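Local structure of TatD-related deoxyribonuclease (1J6O) at residues N30-S35 with R227-Y232; K56-S61 with E96-I101; E154-K159 with I177-L182. The protein probably acts as a metal-dependent deoxyribonuclease of the TatD family, hydrolysing ester bonds in DNA. All blocks are in the same frame, centred on the assembly; numbering follows the deposited sequence.

Overall arrangement
The chain folds as a TIM barrel, with eight parallel strands in chain order and helices packed outside them. Interaction 1 brings residues far apart in sequence together: helix 29-34, after the first strand, meets the loop that follows the last strand, 209-211. Interactions 2 and 3 both fall between those two segments, one after the other, and both reach the barrel sheet. Their centres are 22 Å apart and they do not touch. Interactions 1 and 2 have centres 18 Å apart and touch through Ile33 CD1 and Leu60 CD1, 3.9 Å. Interactions 1 and 3 lie on opposite sides of the chain's centre. Interaction 1 joins the two ends of the barrel's sequence, while interactions 2 and 3 pack neighbouring elements.

Interaction 1 (N30-S35 with R227-Y232); sequences NAVISS and RNEPKY
This contact belongs to the closure of a TIM barrel, where Val32 of the helix after the first strand meets Arg227, Glu229 and Pro230 of the loop after the last strand. Val32 carries the whole helix side. Its CG1 lies anti to the backbone N (chi1 169°) and meets Pro230 CD at 4.3 Å. The other branch, CG2, reaches the two charged groups. It is 4.0 Å from Arg227 NH2 and also 4.0 Å from Glu229 OE1. The methyl approaches the guanidinium obliquely, and the two side chains run alongside each other, pointing opposite ways. No hydrogen bond crosses between the segments.

The charged pair belongs to the loop itself. Arg227 NH2 donates to Glu229 OE2 at 3.2 Å, with an N-H...O angle of 163°. The carboxylate oxygen lies in the guanidinium plane, but the nitrogen sits above the carboxylate plane. A bend at chi3 (73°) turns the guanidinium toward this partner. Arg227 NH1 holds a second salt bridge with Asp28 and a hydrogen bond to Gln24 O, so one guanidinium links the loop to the residues leading into the helix. A leucine in place of Arg227 would probably leave Glu229 and Asp28 without their shared positive partner.

The side chain of Pro230 is about 9 Å from that of His19, a predicted metal ligand. The 227-232 loop runs from strand 209-211 to helix 233-244. The contact joins the helix after strand 13-18 to the loop after the last strand, where the barrel closes.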
ATOM      1  N   ASN A  30      -2.024 -18.647  -9.685  1.00 11.70           N
ATOM      2  CA  ASN A  30      -1.268 -18.703 -10.944  1.00 12.28           C
ATOM      3  C   ASN A  30      -2.007 -18.012 -12.081  1.00 11.61           C
ATOM      4  O   ASN A  30      -1.412 -17.244 -12.840  1.00 14.52           O
ATOM      5  CB  ASN A  30      -1.006 -20.148 -11.385  1.00 15.22           C
ATOM      6  CG  ASN A  30      -0.150 -20.911 -10.405  1.00 18.23           C
ATOM      7  OD1 ASN A  30       0.411 -20.333  -9.477  1.00 20.80           O
ATOM      8  ND2 ASN A  30      -0.037 -22.232 -10.612  1.00 19.87           N
ATOM      9  N   ALA A  31      -3.303 -18.283 -12.200  1.00 12.57           N
ATOM     10  CA  ALA A  31      -4.119 -17.683 -13.255  1.00 12.55           C
ATOM     11  C   ALA A  31      -4.250 -16.166 -13.094  1.00 12.50           C
ATOM     12  O   ALA A  31      -4.202 -15.397 -14.076  1.00 12.08           O
ATOM     13  CB  ALA A  31      -5.511 -18.329 -13.262  1.00 14.20           C
ATOM     14  N   VAL A  32      -4.412 -15.741 -11.850  1.00 10.05           N
ATOM     15  CA  VAL A  32      -4.555 -14.320 -11.550  1.00 10.61           C
ATOM     16  C   VAL A  32      -3.281 -13.583 -11.929  1.00  9.49           C
ATOM     17  O   VAL A  32      -3.316 -12.545 -12.599  1.00  7.99           O
ATOM     18  CB  VAL A  32      -4.904 -14.131 -10.038  1.00 10.80           C
ATOM     19  CG1 VAL A  32      -4.790 -12.638  -9.598  1.00 13.13           C
ATOM     20  CG2 VAL A  32      -6.346 -14.601  -9.809  1.00 10.40           C
ATOM     21  N   ILE A  33      -2.148 -14.147 -11.552  1.00  8.28           N
ATOM     22  CA  ILE A  33      -0.874 -13.521 -11.849  1.00  8.88           C
ATOM     23  C   ILE A  33      -0.530 -13.587 -13.336  1.00 10.86           C
ATOM     24  O   ILE A  33      -0.109 -12.599 -13.944  1.00  9.32           O
ATOM     25  CB  ILE A  33       0.233 -14.172 -10.989  1.00  8.78           C
ATOM     26  CG1 ILE A  33       0.019 -13.788  -9.515  1.00  9.60           C
ATOM     27  CG2 ILE A  33       1.602 -13.693 -11.406  1.00  8.79           C
ATOM     28  CD1 ILE A  33       0.825 -14.665  -8.565  1.00 10.14           C
ATOM     29  N   SER A  34      -0.729 -14.740 -13.941  1.00 12.17           N
ATOM     30  CA  SER A  34      -0.410 -14.827 -15.354  1.00 14.25           C
ATOM     31  C   SER A  34      -1.319 -13.943 -16.202  1.00 14.19           C
ATOM     32  O   SER A  34      -1.005 -13.666 -17.369  1.00 16.92           O
ATOM     33  CB  SER A  34      -0.459 -16.287 -15.831  1.00 17.01           C
ATOM     34  OG  SER A  34      -1.793 -16.759 -15.841  1.00 25.87           O
ATOM     35  N   SER A  35      -2.440 -13.469 -15.667  1.00 12.03           N
ATOM     36  CA  SER A  35      -3.277 -12.631 -16.507  1.00 13.00           C
ATOM     37  C   SER A  35      -3.056 -11.132 -16.290  1.00 10.78           C
ATOM     38  O   SER A  35      -3.801 -10.311 -16.811  1.00 12.33           O
ATOM     39  CB  SER A  35      -4.753 -12.991 -16.321  1.00 15.01           C
ATOM     40  OG  SER A  35      -5.149 -12.811 -14.975  1.00 24.81           O
ATOM     41  N   ARG A 227     -14.353 -11.629  -3.600  1.00 12.20           N
ATOM     42  CA  ARG A 227     -12.924 -11.512  -3.300  1.00 12.11           C
ATOM     43  C   ARG A 227     -12.418 -10.418  -4.226  1.00  9.72           C
ATOM     44  O   ARG A 227     -12.774 -10.392  -5.391  1.00 11.24           O
ATOM     45  CB  ARG A 227     -12.201 -12.806  -3.666  1.00 10.77           C
ATOM     46  CG  ARG A 227     -10.705 -12.755  -3.446  1.00 14.97           C
ATOM     47  CD  ARG A 227     -10.080 -13.986  -4.040  1.00 14.93           C
ATOM     48  NE  ARG A 227     -10.087 -13.895  -5.500  1.00 14.87           N
ATOM     49  CZ  ARG A 227      -9.633 -14.847  -6.302  1.00 14.36           C
ATOM     50  NH1 ARG A 227      -9.148 -15.960  -5.762  1.00 13.47           N
ATOM     51  NH2 ARG A 227      -9.656 -14.680  -7.633  1.00 10.13           N
ATOM     52  N   ASN A 228     -11.574  -9.525  -3.727  1.00 10.49           N
ATOM     53  CA  ASN A 228     -11.049  -8.450  -4.580  1.00  9.56           C
ATOM     54  C   ASN A 228      -9.765  -8.981  -5.233  1.00 10.46           C
ATOM     55  O   ASN A 228      -9.155  -9.913  -4.720  1.00 10.60           O
ATOM     56  CB  ASN A 228     -10.731  -7.252  -3.693  1.00  8.12           C
ATOM     57  CG  ASN A 228     -10.488  -5.963  -4.476  1.00  8.62           C
ATOM     58  OD1 ASN A 228     -10.729  -5.896  -5.672  1.00  8.01           O
ATOM     59  ND2 ASN A 228     -10.018  -4.931  -3.776  1.00  8.86           N
ATOM     60  N   GLU A 229      -9.401  -8.435  -6.391  1.00 10.35           N
ATOM     61  CA  GLU A 229      -8.186  -8.845  -7.095  1.00 10.25           C
ATOM     62  C   GLU A 229      -7.741  -7.681  -7.970  1.00 10.53           C
ATOM     63  O   GLU A 229      -8.559  -6.787  -8.283  1.00  9.97           O
ATOM     64  CB  GLU A 229      -8.402 -10.120  -7.904  1.00 12.21           C
ATOM     65  CG  GLU A 229      -9.449 -10.027  -8.973  1.00 14.81           C
ATOM     66  CD  GLU A 229      -9.553 -11.325  -9.720  1.00 18.16           C
ATOM     67  OE1 GLU A 229      -8.712 -11.536 -10.622  1.00 17.03           O
ATOM     68  OE2 GLU A 229     -10.449 -12.137  -9.378  1.00 20.95           O
ATOM     69  N   PRO A 230      -6.459  -7.680  -8.405  1.00  9.48           N
ATOM     70  CA  PRO A 230      -5.889  -6.615  -9.232  1.00 11.56           C
ATOM     71  C   PRO A 230      -6.648  -6.139 -10.448  1.00 14.69           C
ATOM     72  O   PRO A 230      -6.723  -4.936 -10.666  1.00 14.13           O
ATOM     73  CB  PRO A 230      -4.507  -7.151  -9.596  1.00  9.89           C
ATOM     74  CG  PRO A 230      -4.138  -7.907  -8.344  1.00 10.30           C
ATOM     75  CD  PRO A 230      -5.429  -8.688  -8.103  1.00  9.54           C
ATOM     76  N   LYS A 231      -7.217  -7.045 -11.238  1.00 14.74           N
ATOM     77  CA  LYS A 231      -7.942  -6.579 -12.420  1.00 17.52           C
ATOM     78  C   LYS A 231      -9.157  -5.702 -12.116  1.00 18.63           C
ATOM     79  O   LYS A 231      -9.661  -5.024 -13.013  1.00 20.82           O
ATOM     80  CB  LYS A 231      -8.374  -7.758 -13.284  1.00 19.47           C
ATOM     81  CG  LYS A 231      -9.501  -8.561 -12.694  1.00 20.20           C
ATOM     82  CD  LYS A 231      -9.860  -9.722 -13.602  1.00 23.58           C
ATOM     83  CE  LYS A 231     -10.983 -10.531 -12.990  1.00 24.99           C
ATOM     84  NZ  LYS A 231     -11.273 -11.747 -13.803  1.00 28.35           N
ATOM     85  N   TYR A 232      -9.641  -5.707 -10.876  1.00 16.00           N
ATOM     86  CA  TYR A 232     -10.793  -4.883 -10.550  1.00 13.82           C
ATOM     87  C   TYR A 232     -10.356  -3.460 -10.318  1.00 13.21           C
ATOM     88  O   TYR A 232     -11.173  -2.603 -10.018  1.00 12.44           O
ATOM     89  CB  TYR A 232     -11.518  -5.364  -9.297  1.00 15.17           C
ATOM     90  CG  TYR A 232     -12.175  -6.720  -9.432  1.00 14.23           C
ATOM     91  CD1 TYR A 232     -12.531  -7.232 -10.688  1.00 16.71           C
ATOM     92  CD2 TYR A 232     -12.461  -7.477  -8.305  1.00 14.03           C
ATOM     93  CE1 TYR A 232     -13.158  -8.474 -10.799  1.00 16.84           C
ATOM     94  CE2 TYR A 232     -13.080  -8.712  -8.403  1.00 14.99           C
ATOM     95  CZ  TYR A 232     -13.429  -9.204  -9.647  1.00 18.32           C
ATOM     96  OH  TYR A 232     -14.063 -10.420  -9.743  1.00 20.50           O
TER

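Interaction 2 (K56-S61 with E96-I101); sequences KSLDLS and EKVVAI
Leu58 and Ser61, one helical turn apart, face the start of a strand, with CA atoms 7.3 Å apart for Leu58 and Val98 and 6.8 Å for Ser61 and Lys97. Leu58 CD1 packs against Val98 CG2 at 3.9 Å, the two side chains roughly perpendicular. The same methyl lies 4.1 Å from Lys97 CB.

Lys97 then runs alongside Ser61. Its CB is 3.6 Å from Ser61 OG. The chain bends at chi2 (-73°), and NZ donates to Ser61 O at 3.0 Å. The ammonium nitrogen sits above the carbonyl plane. NZ also donates to Ser64 O and Ile67 O, so three backbone carbonyls, from the helix end to the start of strand 67-71, grip the ammonium group. Lys97 makes a cation-pi contact with Phe68 as well. Ser61 OG turns back and donates to Leu58 O at 2.8 Å, which satisfies the hydroxyl within its own helix.

Helix 51-61 packs here on the outside of the barrel. Strand 67-71, which follows the helix in the chain, lies beside strand 98-107 in the sheet, and its Ile67 and Cys69 touch Ser61 too. Backbone bonds from Lys97 and Val99 to Cys69 join the two neighbouring parallel strands.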
ATOM      1  N   LYS A  56       6.313 -15.521   2.945  1.00 11.04           N
ATOM      2  CA  LYS A  56       5.468 -16.089   1.869  1.00 11.78           C
ATOM      3  C   LYS A  56       5.317 -15.079   0.737  1.00 11.11           C
ATOM      4  O   LYS A  56       5.302 -15.455  -0.437  1.00  9.70           O
ATOM      5  CB  LYS A  56       4.092 -16.458   2.390  1.00 15.05           C
ATOM      6  CG  LYS A  56       4.121 -17.643   3.355  1.00 21.12           C
ATOM      7  CD  LYS A  56       2.752 -17.899   3.978  1.00 25.77           C
ATOM      8  CE  LYS A  56       1.990 -19.000   3.266  1.00 30.39           C
ATOM      9  NZ  LYS A  56       1.733 -18.707   1.829  1.00 33.71           N
ATOM     10  N   SER A  57       5.181 -13.807   1.105  1.00  9.63           N
ATOM     11  CA  SER A  57       5.041 -12.736   0.118  1.00  8.58           C
ATOM     12  C   SER A  57       6.337 -12.687  -0.702  1.00 10.16           C
ATOM     13  O   SER A  57       6.311 -12.625  -1.931  1.00  7.17           O
ATOM     14  CB  SER A  57       4.811 -11.388   0.824  1.00  9.86           C
ATOM     15  OG  SER A  57       4.713 -10.317  -0.108  1.00  7.70           O
ATOM     16  N   LEU A  58       7.481 -12.720  -0.028  1.00  9.31           N
ATOM     17  CA  LEU A  58       8.741 -12.673  -0.771  1.00 10.99           C
ATOM     18  C   LEU A  58       8.900 -13.860  -1.709  1.00 10.17           C
ATOM     19  O   LEU A  58       9.316 -13.711  -2.866  1.00  8.71           O
ATOM     20  CB  LEU A  58       9.930 -12.623   0.191  1.00 13.74           C
ATOM     21  CG  LEU A  58      11.345 -12.613  -0.420  1.00 14.45           C
ATOM     22  CD1 LEU A  58      11.499 -11.472  -1.443  1.00 14.45           C
ATOM     23  CD2 LEU A  58      12.354 -12.489   0.707  1.00 15.67           C
ATOM     24  N   ASP A  59       8.570 -15.035  -1.220  1.00  9.35           N
ATOM     25  CA  ASP A  59       8.692 -16.224  -2.042  1.00 12.25           C
ATOM     26  C   ASP A  59       7.814 -16.130  -3.259  1.00 11.27           C
ATOM     27  O   ASP A  59       8.213 -16.527  -4.358  1.00 11.64           O
ATOM     28  CB  ASP A  59       8.383 -17.477  -1.230  1.00 12.43           C
ATOM     29  CG  ASP A  59       9.549 -17.866  -0.334  1.00 17.64           C
ATOM     30  OD1 ASP A  59      10.618 -17.247  -0.492  1.00 18.15           O
ATOM     31  OD2 ASP A  59       9.409 -18.772   0.511  1.00 19.17           O
ATOM     32  N   LEU A  60       6.624 -15.571  -3.089  1.00  9.55           N
ATOM     33  CA  LEU A  60       5.731 -15.454  -4.240  1.00  8.75           C
ATOM     34  C   LEU A  60       6.246 -14.408  -5.239  1.00 10.52           C
ATOM     35  O   LEU A  60       6.179 -14.625  -6.452  1.00 11.86           O
ATOM     36  CB  LEU A  60       4.341 -15.060  -3.775  1.00  8.96           C
ATOM     37  CG  LEU A  60       3.279 -14.841  -4.858  1.00 10.72           C
ATOM     38  CD1 LEU A  60       3.108 -16.120  -5.689  1.00 10.26           C
ATOM     39  CD2 LEU A  60       1.968 -14.448  -4.165  1.00 10.59           C
ATOM     40  N   SER A  61       6.757 -13.284  -4.740  1.00 11.67           N
ATOM     41  CA  SER A  61       7.262 -12.230  -5.623  1.00 12.95           C
ATOM     42  C   SER A  61       8.386 -12.762  -6.480  1.00 14.99           C
ATOM     43  O   SER A  61       8.558 -12.345  -7.623  1.00 13.64           O
ATOM     44  CB  SER A  61       7.767 -11.022  -4.832  1.00 12.63           C
ATOM     45  OG  SER A  61       8.996 -11.320  -4.218  1.00 16.96           O
ATOM     46  N   GLU A  96      16.593  -8.333  -3.774  1.00 16.80           N
ATOM     47  CA  GLU A  96      16.254  -7.186  -4.627  1.00 16.66           C
ATOM     48  C   GLU A  96      14.754  -7.026  -4.899  1.00 14.78           C
ATOM     49  O   GLU A  96      14.300  -5.951  -5.286  1.00 13.51           O
ATOM     50  CB  GLU A  96      16.986  -7.271  -5.968  1.00 18.73           C
ATOM     51  CG  GLU A  96      16.747  -8.569  -6.720  1.00 20.27           C
ATOM     52  N   LYS A  97      13.994  -8.094  -4.697  1.00 12.51           N
ATOM     53  CA  LYS A  97      12.554  -8.038  -4.933  1.00 11.51           C
ATOM     54  C   LYS A  97      11.845  -7.201  -3.860  1.00 11.33           C
ATOM     55  O   LYS A  97      10.694  -6.796  -4.059  1.00  7.80           O
ATOM     56  CB  LYS A  97      11.982  -9.456  -4.947  1.00 13.21           C
ATOM     57  CG  LYS A  97      12.147 -10.177  -6.265  1.00 16.72           C
ATOM     58  CD  LYS A  97      11.191  -9.580  -7.282  1.00 17.48           C
ATOM     59  CE  LYS A  97      11.002 -10.524  -8.461  1.00 18.92           C
ATOM     60  NZ  LYS A  97       9.787 -10.169  -9.208  1.00 13.15           N
ATOM     61  N   VAL A  98      12.517  -6.966  -2.727  1.00  8.21           N
ATOM     62  CA  VAL A  98      11.919  -6.165  -1.636  1.00  8.63           C
ATOM     63  C   VAL A  98      12.118  -4.683  -1.959  1.00  8.85           C
ATOM     64  O   VAL A  98      13.261  -4.178  -2.026  1.00  9.41           O
ATOM     65  CB  VAL A  98      12.538  -6.515  -0.285  1.00  9.28           C
ATOM     66  CG1 VAL A  98      12.002  -5.568   0.795  1.00  9.82           C
ATOM     67  CG2 VAL A  98      12.171  -7.952   0.078  1.00 10.14           C
ATOM     68  N   VAL A  99      11.001  -3.979  -2.132  1.00  7.25           N
ATOM     69  CA  VAL A  99      11.048  -2.564  -2.479  1.00  6.49           C
ATOM     70  C   VAL A  99      10.470  -1.623  -1.440  1.00  6.82           C
ATOM     71  O   VAL A  99      10.408  -0.411  -1.649  1.00  8.00           O
ATOM     72  CB  VAL A  99      10.269  -2.338  -3.810  1.00  6.75           C
ATOM     73  CG1 VAL A  99      10.899  -3.167  -4.943  1.00  7.36           C
ATOM     74  CG2 VAL A  99       8.811  -2.810  -3.644  1.00  8.11           C
ATOM     75  N   ALA A 100      10.058  -2.167  -0.303  1.00  6.67           N
ATOM     76  CA  ALA A 100       9.485  -1.312   0.706  1.00  6.69           C
ATOM     77  C   ALA A 100       9.393  -2.065   2.014  1.00  6.72           C
ATOM     78  O   ALA A 100       9.590  -3.273   2.045  1.00  6.95           O
ATOM     79  CB  ALA A 100       8.056  -0.885   0.274  1.00  6.84           C
ATOM     80  N   ILE A 101       9.138  -1.310   3.074  1.00  6.53           N
ATOM     81  CA  ILE A 101       8.986  -1.837   4.422  1.00  7.15           C
ATOM     82  C   ILE A 101       7.535  -1.524   4.779  1.00  7.45           C
ATOM     83  O   ILE A 101       7.091  -0.363   4.697  1.00  8.07           O
ATOM     84  CB  ILE A 101       9.922  -1.142   5.476  1.00  8.19           C
ATOM     85  CG1 ILE A 101      11.386  -1.501   5.220  1.00  9.33           C
ATOM     86  CG2 ILE A 101       9.541  -1.636   6.909  1.00  8.57           C
ATOM     87  CD1 ILE A 101      11.708  -2.984   5.336  1.00 11.30           C
TER

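Interaction 3 (E154-K159 with I177-L182); sequences ESLPEK and IDLGFL
Leu156 places one methyl, CD1, against both Leu179 and Phe181, at the point where a helix gives way to a strand. CD1 is 4.1 Å from Leu179 CG and 4.1 Å from Phe181 CE1. Leu156 CG lies beside the backbone N and anti to the carbonyl carbon (chi1 -59°). With chi2 extended, this brings CD1 to the two partners. Phe181 also keeps its CG beside the backbone N (chi1 -77°), which carries the ring across to Leu156 and presents CE1 to the methyl. The methyl comes at the ring obliquely. Both the Leu179 and Phe181 side chains stand nearly perpendicular to that of Leu156. The direct side-chain contact is wholly apolar.

Between Leu179 and Phe181, Gly180 ends the helix in a Schellman motif. Its positive phi (110°) would jam a side chain against the preceding carbonyl oxygen. The turn redirects the chain from helix to strand, which probably helps to bring Leu179 and Phe181 to the same methyl. A water completes the contact: it donates to Glu158 O at 3.2 Å and to Gly180 O at 3.0 Å, bridging the two backbones.

Leu151 of helix 144-153 touches Leu156, Leu179 and Phe181, and Ile126 of helix 115-132 also packs on Leu156. The loop runs on into strand 161-163, which pairs with strand 181-185 through backbone bonds from Leu182 to Gly161 and Ile163.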
ATOM      1  N   GLU A 154      10.957  11.470  13.124  1.00 36.73           N
ATOM      2  CA  GLU A 154      12.276  11.044  12.721  1.00 36.87           C
ATOM      3  C   GLU A 154      12.755  11.144  11.289  1.00 35.54           C
ATOM      4  O   GLU A 154      12.119  11.754  10.432  1.00 35.45           O
ATOM      5  CB  GLU A 154      12.593   9.657  13.275  1.00 38.71           C
ATOM      6  CG  GLU A 154      11.513   8.611  13.272  1.00 39.50           C
ATOM      7  CD  GLU A 154      11.900   7.503  14.239  1.00 40.08           C
ATOM      8  OE1 GLU A 154      13.091   7.124  14.235  1.00 40.14           O
ATOM      9  OE2 GLU A 154      11.040   7.023  15.003  1.00 41.72           O
ATOM     10  N   SER A 155      13.937  10.575  11.084  1.00 34.94           N
ATOM     11  CA  SER A 155      14.626  10.538   9.806  1.00 34.67           C
ATOM     12  C   SER A 155      13.991   9.553   8.822  1.00 32.99           C
ATOM     13  O   SER A 155      14.297   8.358   8.840  1.00 33.49           O
ATOM     14  CB  SER A 155      16.090  10.160  10.048  1.00 35.58           C
ATOM     15  OG  SER A 155      16.856  10.239   8.858  1.00 39.91           O
ATOM     16  N   LEU A 156      13.122  10.068   7.960  1.00 31.01           N
ATOM     17  CA  LEU A 156      12.444   9.240   6.968  1.00 28.53           C
ATOM     18  C   LEU A 156      13.268   8.967   5.719  1.00 28.86           C
ATOM     19  O   LEU A 156      14.168   9.728   5.371  1.00 29.17           O
ATOM     20  CB  LEU A 156      11.155   9.916   6.543  1.00 27.47           C
ATOM     21  CG  LEU A 156      10.186  10.173   7.680  1.00 25.82           C
ATOM     22  CD1 LEU A 156       9.007  10.956   7.158  1.00 27.19           C
ATOM     23  CD2 LEU A 156       9.746   8.857   8.273  1.00 24.74           C
ATOM     24  N   PRO A 157      12.951   7.873   5.009  1.00 28.17           N
ATOM     25  CA  PRO A 157      13.684   7.534   3.785  1.00 27.34           C
ATOM     26  C   PRO A 157      13.414   8.630   2.757  1.00 27.59           C
ATOM     27  O   PRO A 157      12.368   9.288   2.827  1.00 26.53           O
ATOM     28  CB  PRO A 157      13.058   6.210   3.347  1.00 25.90           C
ATOM     29  CG  PRO A 157      12.374   5.688   4.570  1.00 28.24           C
ATOM     30  CD  PRO A 157      11.865   6.909   5.264  1.00 27.79           C
ATOM     31  N   GLU A 158      14.343   8.803   1.815  1.00 28.13           N
ATOM     32  CA  GLU A 158      14.244   9.809   0.745  1.00 29.49           C
ATOM     33  C   GLU A 158      12.835   9.774   0.168  1.00 27.96           C
ATOM     34  O   GLU A 158      12.127  10.786   0.154  1.00 28.86           O
ATOM     35  CB  GLU A 158      15.261   9.507  -0.362  1.00 32.41           C
ATOM     36  CG  GLU A 158      16.718   9.694   0.063  1.00 37.82           C
ATOM     37  CD  GLU A 158      17.709   9.057  -0.907  1.00 40.01           C
ATOM     38  OE1 GLU A 158      17.276   8.325  -1.825  1.00 42.65           O
ATOM     39  OE2 GLU A 158      18.929   9.278  -0.745  1.00 42.98           O
ATOM     40  N   LYS A 159      12.445   8.608  -0.330  1.00 25.68           N
ATOM     41  CA  LYS A 159      11.113   8.412  -0.902  1.00 24.99           C
ATOM     42  C   LYS A 159      10.343   7.963   0.340  1.00 22.45           C
ATOM     43  O   LYS A 159      10.453   6.812   0.742  1.00 23.82           O
ATOM     44  CB  LYS A 159      11.125   7.263  -1.917  1.00 26.22           C
ATOM     45  CG  LYS A 159      12.026   7.458  -3.126  1.00 28.93           C
ATOM     46  CD  LYS A 159      11.207   7.875  -4.340  1.00 29.16           C
ATOM     47  CE  LYS A 159      12.090   8.113  -5.556  1.00 30.76           C
ATOM     48  NZ  LYS A 159      12.913   6.917  -5.862  1.00 33.32           N
ATOM     49  N   ILE A 177       0.723  14.624   2.684  1.00 14.00           N
ATOM     50  CA  ILE A 177       1.307  14.927   1.381  1.00 15.27           C
ATOM     51  C   ILE A 177       2.477  15.887   1.631  1.00 17.61           C
ATOM     52  O   ILE A 177       3.561  15.744   1.047  1.00 16.74           O
ATOM     53  CB  ILE A 177       0.281  15.591   0.469  1.00 16.02           C
ATOM     54  CG1 ILE A 177      -0.697  14.527  -0.038  1.00 13.82           C
ATOM     55  CG2 ILE A 177       0.978  16.342  -0.675  1.00 15.21           C
ATOM     56  CD1 ILE A 177      -1.771  15.096  -0.882  1.00 17.11           C
ATOM     57  N   ASP A 178       2.278  16.851   2.528  1.00 18.29           N
ATOM     58  CA  ASP A 178       3.352  17.790   2.806  1.00 20.81           C
ATOM     59  C   ASP A 178       4.561  17.127   3.426  1.00 20.63           C
ATOM     60  O   ASP A 178       5.667  17.616   3.275  1.00 20.38           O
ATOM     61  CB  ASP A 178       2.870  18.938   3.692  1.00 23.34           C
ATOM     62  CG  ASP A 178       2.008  19.922   2.937  1.00 26.87           C
ATOM     63  OD1 ASP A 178       2.096  19.943   1.680  1.00 29.14           O
ATOM     64  OD2 ASP A 178       1.252  20.676   3.596  1.00 29.52           O
ATOM     65  N   LEU A 179       4.359  16.004   4.115  1.00 20.21           N
ATOM     66  CA  LEU A 179       5.472  15.290   4.742  1.00 19.41           C
ATOM     67  C   LEU A 179       6.219  14.511   3.661  1.00 19.03           C
ATOM     68  O   LEU A 179       7.343  14.036   3.883  1.00 18.82           O
ATOM     69  CB  LEU A 179       4.945  14.327   5.821  1.00 20.17           C
ATOM     70  CG  LEU A 179       5.897  13.676   6.827  1.00 21.58           C
ATOM     71  CD1 LEU A 179       6.781  14.727   7.470  1.00 22.61           C
ATOM     72  CD2 LEU A 179       5.071  12.960   7.908  1.00 21.90           C
ATOM     73  N   GLY A 180       5.593  14.376   2.492  1.00 17.14           N
ATOM     74  CA  GLY A 180       6.238  13.653   1.406  1.00 15.80           C
ATOM     75  C   GLY A 180       5.647  12.297   1.015  1.00 14.91           C
ATOM     76  O   GLY A 180       6.215  11.576   0.197  1.00 12.55           O
ATOM     77  N   PHE A 181       4.514  11.947   1.601  1.00 13.36           N
ATOM     78  CA  PHE A 181       3.874  10.672   1.284  1.00 12.67           C
ATOM     79  C   PHE A 181       2.863  10.845   0.202  1.00 13.71           C
ATOM     80  O   PHE A 181       2.429  11.958  -0.051  1.00 12.45           O
ATOM     81  CB  PHE A 181       3.119  10.148   2.498  1.00 13.11           C
ATOM     82  CG  PHE A 181       3.989   9.548   3.519  1.00 11.89           C
ATOM     83  CD1 PHE A 181       4.559  10.335   4.517  1.00 13.70           C
ATOM     84  CD2 PHE A 181       4.285   8.198   3.476  1.00 13.65           C
ATOM     85  CE1 PHE A 181       5.421   9.763   5.462  1.00 13.27           C
ATOM     86  CE2 PHE A 181       5.130   7.627   4.403  1.00 12.04           C
ATOM     87  CZ  PHE A 181       5.707   8.407   5.401  1.00 12.65           C
ATOM     88  N   LEU A 182       2.525   9.735  -0.460  1.00 11.88           N
ATOM     89  CA  LEU A 182       1.519   9.735  -1.506  1.00 10.65           C
ATOM     90  C   LEU A 182       0.379   8.984  -0.786  1.00  9.66           C
ATOM     91  O   LEU A 182       0.613   8.336   0.247  1.00  9.73           O
ATOM     92  CB  LEU A 182       1.981   8.992  -2.756  1.00 12.91           C
ATOM     93  CG  LEU A 182       2.367  10.033  -3.825  1.00 15.66           C
ATOM     94  CD1 LEU A 182       3.565  10.823  -3.351  1.00 17.75           C
ATOM     95  CD2 LEU A 182       2.634   9.352  -5.153  1.00 18.63           C
TER
HETATM   96  O   HOH W   1       9.066  11.242  -0.658  1.00 24.37           O